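Local coordinates for Serine/threonine-protein kinase-like protein ACR4 (PDB 7A0J) that acts as a plant receptor kinase that controls formative cell divisions in root meristems in response to the CLE40 peptide, here represented by its extracellular beta-propeller domain, at residues H141-S144 with F149-A152. Residues are numbered along the deposited sequence; the frame is centred on the assembly and turned at random.
Sequences HSLS and FNCA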
loop_
_atom_site.group_PDB
_atom_site.type_symbol
_atom_site.label_atom_id
_atom_site.label_comp_id
_atom_site.label_asym_id
_atom_site.label_seq_id
_atom_site.Cartn_x
_atom_site.Cartn_y
_atom_site.Cartn_z
ATOM N N HIS A 141 -3.494 12.806 3.738
ATOM C CA HIS A 141 -4.131 11.464 3.819
ATOM C C HIS A 141 -3.619 10.603 2.658
ATOM O O HIS A 141 -2.779 11.102 1.878
ATOM C CB HIS A 141 -5.661 11.592 3.837
ATOM C CG HIS A 141 -6.238 12.154 2.581
ATOM N ND1 HIS A 141 -6.734 11.350 1.575
ATOM C CD2 HIS A 141 -6.405 13.428 2.166
ATOM C CE1 HIS A 141 -7.182 12.106 0.592
ATOM N NE2 HIS A 141 -6.990 13.384 0.930
ATOM N N SER A 142 -4.106 9.363 2.555
ATOM C CA SER A 142 -3.786 8.399 1.469
ATOM C C SER A 142 -2.267 8.205 1.359
ATOM O O SER A 142 -1.723 8.377 0.251
ATOM C CB SER A 142 -4.389 8.855 0.162
ATOM O OG SER A 142 -5.793 9.031 0.289
ATOM N N LEU A 143 -1.611 7.863 2.474
ATOM C CA LEU A 143 -0.172 7.481 2.514
ATOM C C LEU A 143 0.072 6.339 1.517
ATOM O O LEU A 143 -0.781 5.432 1.430
ATOM C CB LEU A 143 0.216 7.056 3.937
ATOM C CG LEU A 143 0.927 8.113 4.780
ATOM C CD1 LEU A 143 0.089 9.374 4.912
ATOM C CD2 LEU A 143 1.267 7.558 6.155
ATOM N N SER A 144 1.190 6.396 0.789
ATOM C CA SER A 144 1.634 5.350 -0.168
ATOM C C SER A 144 3.164 5.324 -0.207
ATOM O O SER A 144 3.770 6.397 -0.403
ATOM C CB SER A 144 1.043 5.571 -1.536
ATOM O OG SER A 144 0.919 4.341 -2.235
ATOM N N PHE A 149 11.209 6.255 -0.791
ATOM C CA PHE A 149 10.373 7.463 -0.564
ATOM C C PHE A 149 8.987 7.048 -0.054
ATOM O O PHE A 149 8.658 5.846 -0.100
ATOM C CB PHE A 149 10.249 8.284 -1.851
ATOM C CG PHE A 149 9.465 7.612 -2.951
ATOM C CD1 PHE A 149 8.098 7.810 -3.073
ATOM C CD2 PHE A 149 10.092 6.771 -3.856
ATOM C CE1 PHE A 149 7.377 7.183 -4.080
ATOM C CE2 PHE A 149 9.371 6.148 -4.863
ATOM C CZ PHE A 149 8.016 6.355 -4.974
ATOM N N ASN A 150 8.205 8.029 0.407
ATOM C CA ASN A 150 6.780 7.869 0.809
ATOM C C ASN A 150 6.000 9.096 0.320
ATOM O O ASN A 150 6.565 10.208 0.357
ATOM C CB ASN A 150 6.641 7.660 2.321
ATOM C CG ASN A 150 5.446 6.810 2.697
ATOM O OD1 ASN A 150 4.301 7.229 2.541
ATOM N ND2 ASN A 150 5.700 5.615 3.200
ATOM N N CYS A 151 4.761 8.898 -0.142
ATOM C CA CYS A 151 3.885 9.970 -0.686
ATOM C C CYS A 151 2.579 10.040 0.108
ATOM O O CYS A 151 2.326 9.133 0.922
ATOM C CB CYS A 151 3.576 9.750 -2.162
ATOM S SG CYS A 151 5.051 9.776 -3.212
ATOM N N ALA A 152 1.798 11.096 -0.132
ATOM C CA ALA A 152 0.470 11.349 0.472
ATOM C C ALA A 152 -0.245 12.440 -0.331
ATOM O O ALA A 152 0.443 13.190 -1.057
ATOM C CB ALA A 152 0.628 11.744 1.919
#
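Ser144 and Cys151 form an antiparallel hydrogen-bonded pair between two neighbouring strands of a propeller blade, in the fourth repeat. Cys151 N gives a short, nearly straight bond to Ser144 O (2.7 Å, 169° at the hydrogen), while the return bond from Ser144 N to Cys151 O (3.0 Å) reaches that carbonyl from above its plane. Both side chains project from the same face, where Ile184 of the next blade packs against them. Ser144 is small enough for this buried face, and its hydroxyl is satisfied there by Ser3 OG and Ala186 N. Cys151 holds SG beside its own backbone N (chi1 -62°), from where it forms the disulfide with Cys162 on the next strand. On the other face Leu143, packed on Leu104 of strand 100-105, brings CD1 to 3.9 Å from Ala152 CB and crosses the Asn150 side chain at about a right angle. The single methyl of Ala152 fits close against strand 139-145, its CB 3.5 Å from His141 O. At the outer end, His141 ND1 and Ser142 OG share a hydrogen bond of 2.8 Å. Paired backbone bonds thus set the register, the disulfide ties strand 150-154 covalently to strand 160-163, and contacts with Ile184, Ala186 and Leu104 join neighbouring blades.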